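Side-chain contacts in TfuB1 (Thermobifida fusca, PDB 6JX3), which binds the leader peptide of a lasso peptide precursor, and so probably presents that precursor for processing during lasso peptide biosynthesis: residues A[30-35]-A[52-57]; A[46-51]-A[67-72]. One frame throughout, in Å; residues are numbered along the deposited sequence. Where two conformers were deposited one is given.

Interaction 1: residues A[30-35]-A[52-57]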
loop_
_atom_site.group_PDB
_atom_site.type_symbol
_atom_site.label_atom_id
_atom_site.label_comp_id
_atom_site.label_asym_id
_atom_site.label_seq_id
_atom_site.Cartn_x
_atom_site.Cartn_y
_atom_site.Cartn_z
ATOM N N TYR A 30 10.689 -1.044 10.782
ATOM C CA TYR A 30 10.101 0.215 10.342
ATOM C C TYR A 30 8.714 0.032 9.738
ATOM O O TYR A 30 7.961 1.008 9.644
ATOM C CB TYR A 30 11.017 0.903 9.324
ATOM C CG TYR A 30 12.480 0.910 9.709
ATOM C CD1 TYR A 30 13.416 0.197 8.967
ATOM C CD2 TYR A 30 12.927 1.632 10.810
ATOM C CE1 TYR A 30 14.758 0.199 9.313
ATOM C CE2 TYR A 30 14.267 1.641 11.165
ATOM C CZ TYR A 30 15.177 0.923 10.412
ATOM O OH TYR A 30 16.510 0.930 10.761
ATOM N N GLY A 31 8.359 -1.193 9.329
ATOM C CA GLY A 31 7.089 -1.512 8.718
ATOM C C GLY A 31 7.296 -2.257 7.416
ATOM O O GLY A 31 8.373 -2.811 7.161
ATOM N N MET A 32 6.248 -2.261 6.585
ATOM C CA MET A 32 6.276 -2.970 5.309
ATOM C C MET A 32 7.049 -2.164 4.278
ATOM O O MET A 32 6.835 -0.955 4.127
ATOM C CB MET A 32 4.860 -3.235 4.803
ATOM C CG MET A 32 4.790 -3.860 3.419
ATOM S SD MET A 32 3.113 -4.434 3.050
ATOM C CE MET A 32 3.218 -4.842 1.317
ATOM N N VAL A 33 7.948 -2.838 3.568
ATOM C CA VAL A 33 8.799 -2.227 2.556
ATOM C C VAL A 33 8.596 -2.967 1.240
ATOM O O VAL A 33 8.466 -4.198 1.233
ATOM C CB VAL A 33 10.276 -2.264 2.997
ATOM C CG1 VAL A 33 11.176 -1.682 1.929
ATOM C CG2 VAL A 33 10.447 -1.530 4.325
ATOM N N LEU A 34 8.563 -2.221 0.132
ATOM C CA LEU A 34 8.434 -2.769 -1.209
ATOM C C LEU A 34 9.683 -2.390 -1.980
ATOM O O LEU A 34 10.091 -1.227 -1.959
ATOM C CB LEU A 34 7.206 -2.219 -1.941
ATOM C CG LEU A 34 5.818 -2.587 -1.404
ATOM C CD1 LEU A 34 4.722 -1.971 -2.267
ATOM C CD2 LEU A 34 5.674 -4.058 -1.395
ATOM N N LEU A 35 10.284 -3.364 -2.643
ATOM C CA LEU A 35 11.524 -3.166 -3.373
ATOM C C LEU A 35 11.278 -3.454 -4.838
ATOM O O LEU A 35 10.741 -4.512 -5.179
ATOM C CB LEU A 35 12.625 -4.086 -2.836
ATOM C CG LEU A 35 13.823 -4.265 -3.764
ATOM C CD1 LEU A 35 14.642 -2.965 -3.814
ATOM C CD2 LEU A 35 14.663 -5.439 -3.274
ATOM N N ILE A 52 -3.929 -2.002 3.809
ATOM C CA ILE A 52 -4.699 -1.948 2.574
ATOM C C ILE A 52 -4.073 -2.842 1.516
ATOM O O ILE A 52 -4.763 -3.635 0.862
ATOM C CB ILE A 52 -4.814 -0.497 2.076
ATOM C CG1 ILE A 52 -5.632 0.340 3.061
ATOM C CG2 ILE A 52 -5.434 -0.471 0.677
ATOM C CD1 ILE A 52 -5.530 1.841 2.821
ATOM N N VAL A 53 -2.757 -2.713 1.315
ATOM C CA VAL A 53 -2.102 -3.501 0.277
ATOM C C VAL A 53 -2.228 -4.991 0.581
ATOM O O VAL A 53 -2.508 -5.797 -0.313
ATOM C CB VAL A 53 -0.634 -3.083 0.121
ATOM C CG1 VAL A 53 0.100 -4.072 -0.786
ATOM C CG2 VAL A 53 -0.559 -1.668 -0.462
ATOM N N GLN A 54 -2.014 -5.377 1.842
ATOM C CA GLN A 54 -2.138 -6.788 2.200
ATOM C C GLN A 54 -3.536 -7.318 1.897
ATOM O O GLN A 54 -3.685 -8.424 1.373
ATOM C CB GLN A 54 -1.795 -6.992 3.676
ATOM C CG GLN A 54 -0.304 -6.898 3.954
ATOM C CD GLN A 54 -0.001 -6.493 5.385
ATOM O OE1 GLN A 54 -0.905 -6.383 6.219
ATOM N NE2 GLN A 54 1.275 -6.258 5.675
ATOM N N ARG A 55 -4.576 -6.533 2.192
ATOM C CA ARG A 55 -5.926 -7.028 1.939
ATOM C C ARG A 55 -6.239 -7.047 0.450
ATOM O O ARG A 55 -6.915 -7.963 -0.031
ATOM C CB ARG A 55 -6.945 -6.185 2.700
ATOM C CG ARG A 55 -6.961 -6.492 4.194
ATOM C CD ARG A 55 -8.138 -5.829 4.879
ATOM N NE ARG A 55 -9.372 -6.102 4.150
ATOM C CZ ARG A 55 -10.348 -6.886 4.592
ATOM N NH1 ARG A 55 -10.251 -7.483 5.777
ATOM N NH2 ARG A 55 -11.422 -7.072 3.843
ATOM N N LEU A 56 -5.733 -6.066 -0.305
ATOM C CA LEU A 56 -5.915 -6.118 -1.754
ATOM C C LEU A 56 -5.216 -7.334 -2.354
ATOM O O LEU A 56 -5.760 -7.992 -3.248
ATOM C CB LEU A 56 -5.412 -4.826 -2.397
ATOM C CG LEU A 56 -6.248 -3.585 -2.082
ATOM C CD1 LEU A 56 -5.604 -2.364 -2.727
ATOM C CD2 LEU A 56 -7.691 -3.729 -2.554
ATOM N N LEU A 57 -4.011 -7.651 -1.871
ATOM C CA LEU A 57 -3.291 -8.802 -2.401
ATOM C C LEU A 57 -3.983 -10.105 -2.035
ATOM O O LEU A 57 -3.865 -11.090 -2.771
ATOM C CB LEU A 57 -1.849 -8.808 -1.894
ATOM C CG LEU A 57 -0.985 -7.705 -2.508
ATOM C CD1 LEU A 57 0.409 -7.725 -1.911
ATOM C CD2 LEU A 57 -0.952 -7.853 -4.031
#

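Interaction 2: residues A[46-51]-A[67-72]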
loop_
_atom_site.group_PDB
_atom_site.type_symbol
_atom_site.label_atom_id
_atom_site.label_comp_id
_atom_site.label_asym_id
_atom_site.label_seq_id
_atom_site.Cartn_x
_atom_site.Cartn_y
_atom_site.Cartn_z
ATOM N N ASN A 46 3.256 2.984 5.490
ATOM C CA ASN A 46 2.889 3.086 6.892
ATOM C C ASN A 46 1.871 1.992 7.216
ATOM O O ASN A 46 1.535 1.159 6.373
ATOM C CB ASN A 46 2.416 4.502 7.231
ATOM C CG ASN A 46 1.033 4.842 6.679
ATOM O OD1 ASN A 46 0.488 4.149 5.827
ATOM N ND2 ASN A 46 0.471 5.937 7.173
ATOM N N ASP A 47 1.393 1.962 8.463
ATOM C CA ASP A 47 0.606 0.812 8.904
ATOM C C ASP A 47 -0.681 0.676 8.101
ATOM O O ASP A 47 -1.041 -0.429 7.679
ATOM C CB ASP A 47 0.294 0.926 10.397
ATOM C CG ASP A 47 1.474 0.539 11.271
ATOM O OD1 ASP A 47 2.443 -0.042 10.735
ATOM O OD2 ASP A 47 1.433 0.816 12.490
ATOM N N THR A 48 -1.377 1.785 7.864
ATOM C CA THR A 48 -2.636 1.731 7.126
ATOM C C THR A 48 -2.402 1.340 5.676
ATOM O O THR A 48 -3.138 0.528 5.111
ATOM C CB THR A 48 -3.334 3.085 7.203
ATOM O OG1 THR A 48 -3.437 3.486 8.575
ATOM C CG2 THR A 48 -4.718 3.006 6.584
ATOM N N ALA A 49 -1.381 1.929 5.049
ATOM C CA ALA A 49 -1.074 1.556 3.670
ATOM C C ALA A 49 -0.737 0.076 3.570
ATOM O O ALA A 49 -1.182 -0.612 2.643
ATOM C CB ALA A 49 0.084 2.406 3.131
ATOM N N ALA A 50 0.029 -0.441 4.534
ATOM C CA ALA A 50 0.393 -1.856 4.507
ATOM C C ALA A 50 -0.836 -2.734 4.649
ATOM O O ALA A 50 -0.962 -3.755 3.964
ATOM C CB ALA A 50 1.394 -2.159 5.619
ATOM N N LEU A 51 -1.749 -2.346 5.542
ATOM C CA LEU A 51 -2.978 -3.100 5.759
ATOM C C LEU A 51 -3.819 -3.140 4.493
ATOM O O LEU A 51 -4.347 -4.194 4.117
ATOM C CB LEU A 51 -3.747 -2.442 6.901
ATOM C CG LEU A 51 -5.029 -2.990 7.501
ATOM C CD1 LEU A 51 -4.966 -4.495 7.686
ATOM C CD2 LEU A 51 -5.224 -2.287 8.834
ATOM N N GLN A 67 -14.777 -1.083 3.861
ATOM C CA GLN A 67 -15.643 -1.564 4.936
ATOM C C GLN A 67 -14.823 -1.960 6.148
ATOM O O GLN A 67 -15.187 -1.653 7.290
ATOM C CB GLN A 67 -16.470 -2.751 4.442
ATOM C CG GLN A 67 -17.542 -3.232 5.423
ATOM C CD GLN A 67 -18.438 -2.112 5.918
ATOM O OE1 GLN A 67 -18.918 -1.290 5.135
ATOM N NE2 GLN A 67 -18.657 -2.064 7.230
ATOM N N PHE A 68 -13.705 -2.643 5.916
ATOM C CA PHE A 68 -12.813 -2.999 7.009
ATOM C C PHE A 68 -12.301 -1.752 7.714
ATOM O O PHE A 68 -12.376 -1.645 8.945
ATOM C CB PHE A 68 -11.651 -3.833 6.476
ATOM C CG PHE A 68 -10.483 -3.893 7.406
ATOM C CD1 PHE A 68 -10.472 -4.771 8.472
ATOM C CD2 PHE A 68 -9.403 -3.061 7.217
ATOM C CE1 PHE A 68 -9.396 -4.813 9.330
ATOM C CE2 PHE A 68 -8.342 -3.090 8.075
ATOM C CZ PHE A 68 -8.334 -3.967 9.130
ATOM N N LEU A 69 -11.797 -0.780 6.945
ATOM C CA LEU A 69 -11.220 0.403 7.575
ATOM C C LEU A 69 -12.245 1.123 8.440
ATOM O O LEU A 69 -11.926 1.549 9.550
ATOM C CB LEU A 69 -10.652 1.352 6.520
ATOM C CG LEU A 69 -9.388 0.877 5.801
ATOM C CD1 LEU A 69 -8.988 1.917 4.790
ATOM C CD2 LEU A 69 -8.250 0.649 6.803
ATOM N N THR A 70 -13.480 1.275 7.950
ATOM C CA THR A 70 -14.477 1.991 8.740
ATOM C C THR A 70 -14.887 1.207 9.973
ATOM O O THR A 70 -15.245 1.807 10.994
ATOM C CB THR A 70 -15.710 2.319 7.901
ATOM O OG1 THR A 70 -16.416 1.115 7.557
ATOM C CG2 THR A 70 -15.280 3.016 6.661
ATOM N N SER A 71 -14.825 -0.121 9.913
ATOM C CA SER A 71 -15.212 -0.913 11.070
ATOM C C SER A 71 -14.113 -0.978 12.115
ATOM O O SER A 71 -14.403 -1.225 13.291
ATOM C CB SER A 71 -15.605 -2.323 10.626
ATOM O OG SER A 71 -14.456 -3.096 10.335
ATOM N N GLU A 72 -12.863 -0.735 11.722
ATOM C CA GLU A 72 -11.721 -0.881 12.608
ATOM C C GLU A 72 -11.119 0.435 13.053
ATOM O O GLU A 72 -10.483 0.481 14.111
ATOM C CB GLU A 72 -10.630 -1.707 11.925
ATOM C CG GLU A 72 -11.035 -3.149 11.728
ATOM C CD GLU A 72 -11.449 -3.802 13.028
ATOM O OE1 GLU A 72 -10.651 -3.756 13.987
ATOM O OE2 GLU A 72 -12.572 -4.351 13.089
#

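Interaction 1: residues A[30-35]-A[52-57]
Met32 and Val53 join the two layers of the PqqD-like fold, the middle strand of its three-stranded antiparallel sheet and helix 47-57. At their nearest point, Met32 and Gln54, the backbones stay 9.7 Å apart between CA atoms, and the methionine spans the gap. Its CG lies anti to the backbone N (chi1 175°) and every later torsion is extended too, which carries the thioether from the strand to the helix. The terminal methyl CE of Met32 ends 3.8 Å from CG1 of Val53, the two side chains crossing at a slant. Gln54, the next residue of the helix, sends its extended chain past Met32 in the opposite direction, at the border of the contact. Leu45 of strand 41-45 also touches Val53, and Leu91 of helix 77-93 meets this valine from within the helical layer. The backbone of Met32 hydrogen-bonds with that of Leu45, which fixes the methionine's place in the sheet. Strand and helix are therefore held here by dispersion and burial of apolar surface, without directional bonds.

Interaction 2: residues A[46-51]-A[67-72]
The edge of the Phe68 ring receives Leu51 in the tight part of the packing between helix 47-57 and helix 62-72, the two side chains approaching from opposite directions. CD2 of Leu51 lies in the plane of the Phe68 ring, 3.3 Å from CE2, which is close for two carbons. The branch point follows it in, with Leu51 CG 3.4 Å from Phe68 CE2, while the other methyl, Leu51 CD1, stands 3.7 Å from Phe68 CZ. CD2 thus meets the edge in the plane, with CG and CD1 raised to one side beyond the rim. Both residues hold CG anti to the backbone N (chi1 -175° in Leu51, 162° in Phe68), which sends each side chain across the gap. On the other side of the ring plane, CB of Glu72, one turn on from Phe68, sits 4.2 Å above the face, displaced toward the rim.

The second meeting is looser: Thr48 CG2 and Leu69 CD2 are 4.3 Å apart. OG1 of Thr48 is hydrogen-bonded to the backbone of the bound leader peptide. Asn46 has two roles, capping the helix by accepting from Ala49 N with OD1 (3.0 Å, N-H...O angle 160°) and bonding the peptide backbone through both OD1 and ND2. Toward solvent, Ser71 turns back on its own helix, its OG giving a 2.9 Å bond to Phe68 O.

Deeper in, Leu69 lies against Ile84 of helix 77-93, and Ala49 touches Leu87, so the long C-terminal helix underlies both partners. Strand 41-45 leads directly into Asn46, placing the capped helix start at the junction of sheet, helices and leader peptide.

Overall arrangement
Helix 47-57 is common to both contacts, whose centres lie 11 Å apart: interaction 1 ties its later turns to the sheet, interaction 2 its first turns to helix 62-72. They also touch directly. Met32 CB of interaction 1 is 3.7 Å from Ala50 CB of interaction 2, and Ile52 CD1 is 4.0 Å from Leu69 CD1. At the partly exposed side, Arg55 CZ comes within 3.8 Å of Phe68 CB. The leader peptide reaches both contacts, packing on Leu35 and Ile52 of interaction 1 and bonding also to Thr70 and Glu72 of interaction 2. Zinc ions lie about 5 Å from the Gln54 side chain and about 6 Å from that of Phe68.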